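PDB 6J18: ESX-5 secretion system protein EccC5 from Mycobacterium tuberculosis, which forms part of the ESX-5 type VII secretion system, which exports EsxN and a number of PE_PGRS and PPE proteins, this chain being a C-terminal FtsK-type ATPase portion. Local coordinates for residues Met172-Pro185 / Arg196-Val208. Numbering follows the deposited sequence.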
ATOM      1  N   MET A 172      -6.533  14.737   3.374  1.00 31.46           N
ATOM      2  CA  MET A 172      -7.408  13.944   2.521  1.00 32.75           C
ATOM      3  C   MET A 172      -8.249  14.839   1.615  1.00 33.99           C
ATOM      4  O   MET A 172      -8.642  14.433   0.522  1.00 32.95           O
ATOM      5  CB  MET A 172      -8.312  13.043   3.365  1.00 33.61           C
ATOM      6  CG  MET A 172      -7.568  11.937   4.101  1.00 31.65           C
ATOM      7  SD  MET A 172      -6.496  10.970   3.020  1.00 35.80           S
ATOM      8  CE  MET A 172      -7.699  10.319   1.877  1.00 38.22           C
ATOM      9  N   GLY A 173      -8.519  16.058   2.071  1.00 34.84           N
ATOM     10  CA  GLY A 173      -9.234  17.028   1.264  1.00 36.05           C
ATOM     11  C   GLY A 173      -8.393  17.487   0.089  1.00 35.83           C
ATOM     12  O   GLY A 173      -8.894  17.647  -1.025  1.00 34.99           O
ATOM     13  N   GLU A 174      -7.104  17.696   0.343  1.00 35.78           N
ATOM     14  CA  GLU A 174      -6.170  18.099  -0.700  1.00 36.42           C
ATOM     15  C   GLU A 174      -5.960  16.972  -1.703  1.00 32.97           C
ATOM     16  O   GLU A 174      -5.886  17.209  -2.909  1.00 32.34           O
ATOM     17  CB  GLU A 174      -4.830  18.515  -0.090  1.00 41.27           C
ATOM     18  CG  GLU A 174      -4.915  19.710   0.844  1.00 49.73           C
ATOM     19  CD  GLU A 174      -3.646  19.908   1.649  1.00 57.56           C
ATOM     20  OE1 GLU A 174      -2.703  19.107   1.479  1.00 59.55           O
ATOM     21  OE2 GLU A 174      -3.591  20.865   2.450  1.00 61.69           O
ATOM     22  N   LEU A 175      -5.864  15.749  -1.194  1.00 30.26           N
ATOM     23  CA  LEU A 175      -5.664  14.578  -2.039  1.00 29.24           C
ATOM     24  C   LEU A 175      -6.856  14.339  -2.957  1.00 29.02           C
ATOM     25  O   LEU A 175      -6.687  14.053  -4.141  1.00 29.28           O
ATOM     26  CB  LEU A 175      -5.410  13.335  -1.182  1.00 30.07           C
ATOM     27  CG  LEU A 175      -5.251  12.031  -1.964  1.00 28.46           C
ATOM     28  CD1 LEU A 175      -4.096  12.136  -2.949  1.00 27.68           C
ATOM     29  CD2 LEU A 175      -5.055  10.854  -1.019  1.00 29.52           C
ATOM     30  N   ALA A 176      -8.059  14.459  -2.404  1.00 28.68           N
ATOM     31  CA  ALA A 176      -9.282  14.256  -3.173  1.00 31.35           C
ATOM     32  C   ALA A 176      -9.399  15.271  -4.307  1.00 31.48           C
ATOM     33  O   ALA A 176      -9.870  14.946  -5.396  1.00 30.84           O
ATOM     34  CB  ALA A 176     -10.499  14.337  -2.265  1.00 33.52           C
ATOM     35  N   ALA A 177      -8.964  16.499  -4.045  1.00 31.99           N
ATOM     36  CA  ALA A 177      -8.997  17.554  -5.050  1.00 33.85           C
ATOM     37  C   ALA A 177      -8.054  17.237  -6.207  1.00 33.01           C
ATOM     38  O   ALA A 177      -8.377  17.489  -7.368  1.00 34.42           O
ATOM     39  CB  ALA A 177      -8.640  18.894  -4.427  1.00 35.48           C
ATOM     40  N   ALA A 178      -6.889  16.684  -5.886  1.00 30.14           N
ATOM     41  CA  ALA A 178      -5.912  16.326  -6.906  1.00 27.31           C
ATOM     42  C   ALA A 178      -6.408  15.148  -7.738  1.00 26.80           C
ATOM     43  O   ALA A 178      -6.261  15.134  -8.960  1.00 27.70           O
ATOM     44  CB  ALA A 178      -4.572  16.000  -6.267  1.00 25.57           C
ATOM     45  N   LEU A 179      -7.003  14.168  -7.069  1.00 25.28           N
ATOM     46  CA  LEU A 179      -7.514  12.978  -7.740  1.00 25.33           C
ATOM     47  C   LEU A 179      -8.709  13.306  -8.632  1.00 27.59           C
ATOM     48  O   LEU A 179      -8.866  12.727  -9.708  1.00 28.26           O
ATOM     49  CB  LEU A 179      -7.900  11.911  -6.713  1.00 25.60           C
ATOM     50  CG  LEU A 179      -6.752  11.290  -5.914  1.00 24.57           C
ATOM     51  CD1 LEU A 179      -7.284  10.322  -4.867  1.00 25.67           C
ATOM     52  CD2 LEU A 179      -5.766  10.595  -6.839  1.00 23.61           C
ATOM     53  N   ALA A 180      -9.545  14.238  -8.183  1.00 28.78           N
ATOM     54  CA  ALA A 180     -10.736  14.631  -8.931  1.00 30.27           C
ATOM     55  C   ALA A 180     -10.374  15.293 -10.256  1.00 30.99           C
ATOM     56  O   ALA A 180     -11.151  15.259 -11.211  1.00 31.23           O
ATOM     57  CB  ALA A 180     -11.600  15.563  -8.096  1.00 31.46           C
ATOM     58  N   GLY A 181      -9.190  15.894 -10.310  1.00 25.90           N
ATOM     59  CA  GLY A 181      -8.733  16.562 -11.513  1.00 26.03           C
ATOM     60  C   GLY A 181      -8.167  15.607 -12.545  1.00 26.76           C
ATOM     61  O   GLY A 181      -7.964  15.982 -13.698  1.00 26.94           O
ATOM     62  N   ARG A 182      -7.919  14.364 -12.144  1.00 25.31           N
ATOM     63  CA  ARG A 182      -7.276  13.405 -13.036  1.00 25.44           C
ATOM     64  C   ARG A 182      -8.271  12.699 -13.957  1.00 29.02           C
ATOM     65  O   ARG A 182      -8.499  11.491 -13.855  1.00 27.39           O
ATOM     66  CB  ARG A 182      -6.475  12.391 -12.224  1.00 23.42           C
ATOM     67  CG  ARG A 182      -5.327  13.042 -11.470  1.00 22.57           C
ATOM     68  CD  ARG A 182      -4.289  12.038 -11.008  1.00 21.89           C
ATOM     69  NE  ARG A 182      -3.034  12.700 -10.665  1.00 22.24           N
ATOM     70  CZ  ARG A 182      -1.940  12.069 -10.251  1.00 21.72           C
ATOM     71  NH1 ARG A 182      -1.941  10.748 -10.128  1.00 19.87           N
ATOM     72  NH2 ARG A 182      -0.844  12.757  -9.965  1.00 20.19           N
ATOM     73  N   GLU A 183      -8.847  13.484 -14.862  1.00 30.13           N
ATOM     74  CA  GLU A 183      -9.746  12.998 -15.903  1.00 31.96           C
ATOM     75  C   GLU A 183      -9.963  14.135 -16.894  1.00 30.05           C
ATOM     76  O   GLU A 183      -9.740  15.295 -16.554  1.00 29.94           O
ATOM     77  CB  GLU A 183     -11.075  12.527 -15.312  1.00 34.98           C
ATOM     78  CG  GLU A 183     -11.909  13.638 -14.711  1.00 39.07           C
ATOM     79  CD  GLU A 183     -13.125  13.113 -13.980  1.00 42.50           C
ATOM     80  OE1 GLU A 183     -13.062  11.980 -13.458  1.00 44.40           O
ATOM     81  OE2 GLU A 183     -14.144  13.832 -13.929  1.00 43.29           O
ATOM     82  N   PRO A 184     -10.389  13.817 -18.128  1.00 30.10           N
ATOM     83  CA  PRO A 184     -10.595  14.900 -19.097  1.00 29.79           C
ATOM     84  C   PRO A 184     -11.748  15.821 -18.711  1.00 31.22           C
ATOM     85  O   PRO A 184     -12.614  15.416 -17.935  1.00 32.05           O
ATOM     86  CB  PRO A 184     -10.922  14.154 -20.397  1.00 31.04           C
ATOM     87  CG  PRO A 184     -10.434  12.761 -20.189  1.00 30.15           C
ATOM     88  CD  PRO A 184     -10.599  12.490 -18.730  1.00 29.80           C
ATOM     89  N   PRO A 185     -11.749  17.055 -19.236  1.00 32.54           N
ATOM     90  CA  PRO A 185     -12.909  17.940 -19.093  1.00 34.80           C
ATOM     91  C   PRO A 185     -14.142  17.305 -19.724  1.00 37.67           C
ATOM     92  O   PRO A 185     -14.003  16.524 -20.664  1.00 37.46           O
ATOM     93  CB  PRO A 185     -12.487  19.205 -19.847  1.00 34.91           C
ATOM     94  CG  PRO A 185     -10.998  19.170 -19.847  1.00 33.86           C
ATOM     95  CD  PRO A 185     -10.629  17.720 -19.925  1.00 32.50           C
ATOM     96  N   ARG A 196      -4.371  14.496 -26.729  1.00 52.21           N
ATOM     97  CA  ARG A 196      -3.427  14.455 -25.619  1.00 49.04           C
ATOM     98  C   ARG A 196      -3.910  13.633 -24.434  1.00 46.86           C
ATOM     99  O   ARG A 196      -5.037  13.140 -24.416  1.00 46.28           O
ATOM    100  CB  ARG A 196      -3.147  15.878 -25.140  1.00 48.15           C
ATOM    101  CG  ARG A 196      -4.415  16.604 -24.716  1.00 47.64           C
ATOM    102  CD  ARG A 196      -4.127  17.767 -23.790  1.00 46.49           C
ATOM    103  NE  ARG A 196      -3.095  18.650 -24.318  1.00 46.39           N
ATOM    104  CZ  ARG A 196      -3.313  19.585 -25.235  1.00 47.39           C
ATOM    105  NH1 ARG A 196      -4.531  19.760 -25.732  1.00 49.17           N
ATOM    106  NH2 ARG A 196      -2.313  20.346 -25.658  1.00 47.59           N
ATOM    107  N   SER A 197      -3.035  13.494 -23.443  1.00 46.69           N
ATOM    108  CA  SER A 197      -3.443  13.067 -22.115  1.00 45.81           C
ATOM    109  C   SER A 197      -3.851  14.328 -21.365  1.00 43.08           C
ATOM    110  O   SER A 197      -3.173  15.352 -21.451  1.00 43.57           O
ATOM    111  CB  SER A 197      -2.319  12.330 -21.389  1.00 48.33           C
ATOM    112  OG  SER A 197      -1.112  13.071 -21.433  1.00 50.80           O
ATOM    113  N   TRP A 198      -4.960  14.265 -20.637  1.00 39.38           N
ATOM    114  CA  TRP A 198      -5.558  15.479 -20.097  1.00 36.09           C
ATOM    115  C   TRP A 198      -5.174  15.760 -18.651  1.00 32.90           C
ATOM    116  O   TRP A 198      -5.440  16.845 -18.134  1.00 32.49           O
ATOM    117  CB  TRP A 198      -7.074  15.410 -20.246  1.00 35.21           C
ATOM    118  CG  TRP A 198      -7.480  15.560 -21.672  1.00 35.63           C
ATOM    119  CD1 TRP A 198      -7.616  14.567 -22.597  1.00 34.63           C
ATOM    120  CD2 TRP A 198      -7.759  16.788 -22.355  1.00 35.13           C
ATOM    121  NE1 TRP A 198      -7.982  15.098 -23.810  1.00 36.17           N
ATOM    122  CE2 TRP A 198      -8.076  16.459 -23.687  1.00 35.97           C
ATOM    123  CE3 TRP A 198      -7.781  18.130 -21.966  1.00 34.96           C
ATOM    124  CZ2 TRP A 198      -8.412  17.426 -24.632  1.00 36.67           C
ATOM    125  CZ3 TRP A 198      -8.116  19.086 -22.905  1.00 35.56           C
ATOM    126  CH2 TRP A 198      -8.426  18.731 -24.223  1.00 36.36           C
ATOM    127  N   TRP A 199      -4.545  14.789 -18.000  1.00 30.90           N
ATOM    128  CA  TRP A 199      -3.941  15.042 -16.700  1.00 29.01           C
ATOM    129  C   TRP A 199      -2.511  14.525 -16.692  1.00 27.90           C
ATOM    130  O   TRP A 199      -2.188  13.541 -17.356  1.00 28.94           O
ATOM    131  CB  TRP A 199      -4.756  14.405 -15.569  1.00 28.40           C
ATOM    132  CG  TRP A 199      -4.700  12.905 -15.509  1.00 27.39           C
ATOM    133  CD1 TRP A 199      -5.588  12.030 -16.064  1.00 28.64           C
ATOM    134  CD2 TRP A 199      -3.717  12.105 -14.839  1.00 27.60           C
ATOM    135  NE1 TRP A 199      -5.216  10.738 -15.789  1.00 28.80           N
ATOM    136  CE2 TRP A 199      -4.067  10.756 -15.037  1.00 28.19           C
ATOM    137  CE3 TRP A 199      -2.568  12.399 -14.094  1.00 27.12           C
ATOM    138  CZ2 TRP A 199      -3.317   9.702 -14.521  1.00 27.78           C
ATOM    139  CZ3 TRP A 199      -1.822  11.351 -13.583  1.00 27.11           C
ATOM    140  CH2 TRP A 199      -2.200  10.020 -13.797  1.00 27.13           C
ATOM    141  N   SER A 200      -1.656  15.213 -15.947  1.00 26.00           N
ATOM    142  CA  SER A 200      -0.261  14.828 -15.827  1.00 26.37           C
ATOM    143  C   SER A 200       0.151  14.876 -14.369  1.00 24.21           C
ATOM    144  O   SER A 200      -0.403  15.646 -13.583  1.00 21.27           O
ATOM    145  CB  SER A 200       0.632  15.745 -16.661  1.00 29.34           C
ATOM    146  OG  SER A 200       0.202  15.787 -18.009  1.00 32.26           O
ATOM    147  N   GLY A 201       1.119  14.048 -14.003  1.00 22.65           N
ATOM    148  CA  GLY A 201       1.600  14.034 -12.639  1.00 22.37           C
ATOM    149  C   GLY A 201       2.084  12.670 -12.206  1.00 23.12           C
ATOM    150  O   GLY A 201       1.891  11.681 -12.912  1.00 22.96           O
ATOM    151  N   PRO A 202       2.709  12.610 -11.025  1.00 23.35           N
ATOM    152  CA  PRO A 202       3.299  11.373 -10.521  1.00 23.07           C
ATOM    153  C   PRO A 202       2.258  10.398 -10.000  1.00 23.69           C
ATOM    154  O   PRO A 202       1.100  10.760  -9.773  1.00 21.91           O
ATOM    155  CB  PRO A 202       4.187  11.857  -9.380  1.00 23.03           C
ATOM    156  CG  PRO A 202       3.469  13.051  -8.860  1.00 23.64           C
ATOM    157  CD  PRO A 202       2.857  13.718 -10.067  1.00 23.32           C
ATOM    158  N   GLU A 203       2.688   9.151  -9.836  1.00 24.71           N
ATOM    159  CA  GLU A 203       1.889   8.124  -9.176  1.00 26.51           C
ATOM    160  C   GLU A 203       1.697   8.518  -7.719  1.00 23.48           C
ATOM    161  O   GLU A 203       2.634   8.976  -7.069  1.00 24.74           O
ATOM    162  CB  GLU A 203       2.561   6.750  -9.299  1.00 31.13           C
ATOM    163  CG  GLU A 203       2.667   6.254 -10.739  1.00 36.24           C
ATOM    164  CD  GLU A 203       1.321   5.866 -11.309  1.00 40.15           C
ATOM    165  OE1 GLU A 203       0.672   4.922 -10.788  1.00 40.67           O
ATOM    166  OE2 GLU A 203       0.897   6.524 -12.280  1.00 43.57           O
ATOM    167  N   ILE A 204       0.475   8.371  -7.217  1.00 21.01           N
ATOM    168  CA  ILE A 204       0.160   8.765  -5.847  1.00 21.75           C
ATOM    169  C   ILE A 204      -0.014   7.550  -4.944  1.00 22.76           C
ATOM    170  O   ILE A 204      -0.879   6.708  -5.179  1.00 22.70           O
ATOM    171  CB  ILE A 204      -1.115   9.632  -5.791  1.00 22.75           C
ATOM    172  CG1 ILE A 204      -0.864  10.975  -6.476  1.00 24.62           C
ATOM    173  CG2 ILE A 204      -1.555   9.850  -4.349  1.00 22.02           C
ATOM    174  CD1 ILE A 204      -2.096  11.841  -6.598  1.00 25.97           C
ATOM    175  N   PHE A 205       0.824   7.462  -3.916  1.00 21.74           N
ATOM    176  CA  PHE A 205       0.722   6.392  -2.933  1.00 20.87           C
ATOM    177  C   PHE A 205       0.133   6.912  -1.628  1.00 20.94           C
ATOM    178  O   PHE A 205       0.786   7.664  -0.902  1.00 22.73           O
ATOM    179  CB  PHE A 205       2.092   5.760  -2.667  1.00 21.67           C
ATOM    180  CG  PHE A 205       2.644   4.979  -3.827  1.00 21.89           C
ATOM    181  CD1 PHE A 205       3.320   5.616  -4.853  1.00 22.15           C
ATOM    182  CD2 PHE A 205       2.493   3.602  -3.881  1.00 21.39           C
ATOM    183  CE1 PHE A 205       3.833   4.893  -5.918  1.00 22.68           C
ATOM    184  CE2 PHE A 205       3.003   2.874  -4.942  1.00 22.61           C
ATOM    185  CZ  PHE A 205       3.673   3.520  -5.961  1.00 23.16           C
ATOM    186  N   LEU A 206      -1.103   6.522  -1.338  1.00 20.51           N
ATOM    187  CA  LEU A 206      -1.705   6.817  -0.046  1.00 21.88           C
ATOM    188  C   LEU A 206      -1.363   5.694   0.922  1.00 22.13           C
ATOM    189  O   LEU A 206      -1.915   4.597   0.834  1.00 24.24           O
ATOM    190  CB  LEU A 206      -3.221   6.983  -0.162  1.00 23.04           C
ATOM    191  CG  LEU A 206      -3.990   7.093   1.160  1.00 25.26           C
ATOM    192  CD1 LEU A 206      -3.484   8.262   1.994  1.00 25.55           C
ATOM    193  CD2 LEU A 206      -5.484   7.220   0.905  1.00 27.00           C
ATOM    194  N   ILE A 207      -0.440   5.970   1.836  1.00 22.43           N
ATOM    195  CA  ILE A 207       0.029   4.956   2.769  1.00 22.81           C
ATOM    196  C   ILE A 207      -0.457   5.251   4.182  1.00 23.33           C
ATOM    197  O   ILE A 207      -0.140   6.294   4.754  1.00 23.00           O
ATOM    198  CB  ILE A 207       1.561   4.860   2.756  1.00 23.27           C
ATOM    199  CG1 ILE A 207       2.041   4.446   1.363  1.00 24.49           C
ATOM    200  CG2 ILE A 207       2.041   3.869   3.805  1.00 21.96           C
ATOM    201  CD1 ILE A 207       3.536   4.508   1.184  1.00 24.75           C
ATOM    202  N   VAL A 208      -1.234   4.327   4.736  1.00 22.60           N
ATOM    203  CA  VAL A 208      -1.825   4.510   6.057  1.00 23.21           C
ATOM    204  C   VAL A 208      -1.428   3.395   7.018  1.00 23.40           C
ATOM    205  O   VAL A 208      -1.762   2.230   6.804  1.00 23.49           O
ATOM    206  CB  VAL A 208      -3.363   4.570   5.976  1.00 23.46           C
ATOM    207  CG1 VAL A 208      -3.955   4.850   7.352  1.00 22.10           C
ATOM    208  CG2 VAL A 208      -3.805   5.621   4.968  1.00 22.26           C
TER
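Arg182 runs extended from CG to NE and lays its chain over one face of the Trp199 indole. The Trp199 ring is turned under it by chi1 of 71°, with CG between the backbone N and the carbonyl carbon. Arg182 CD sits 3.7 Å from the centroid of the six-membered ring, a CH-pi contact. Further out, the guanidinium lies nearly parallel to the indole, the planes 16° apart, and Arg182 CZ is 3.4 Å from Trp199 CZ3. Ile204 CD1 lies over the opposite face, toward its rim, 3.7 Å from Arg182 CZ. The edge of the guanidinium meets the carbonyl of Pro202. Arg182 NH2 gives Pro202 O a hydrogen bond of 2.8 Å, in the carbonyl plane, and NH1 adds a weak one. Contacts on both faces and bonds at the edge restrain the rotation of the group, and NH1 also bonds to Val235 O. Beyond Arg182, Pro184 CB rests over the five-membered ring of Trp198, and Pro185 CD reaches Trp198 CE3 at 3.5 Å.

On the helical side the contact is apolar. The Leu175 and Ile204 side chains slide past each other in opposite directions, with Leu175 CD1 3.7 Å from Ile204 CG2. Leu179 CD2 touches Ile204 CD1, and Met172 CE meets Leu206 CD2 at 3.9 Å.

Helix 165-180 therefore packs against one side of strand 203-208, running roughly antiparallel to it, as in the alpha/beta core of an FtsK-type ATPase. The strand lies between parallel strands 137-143 and 237-244, while its Phe205 and Ile207 touch helix 106-120.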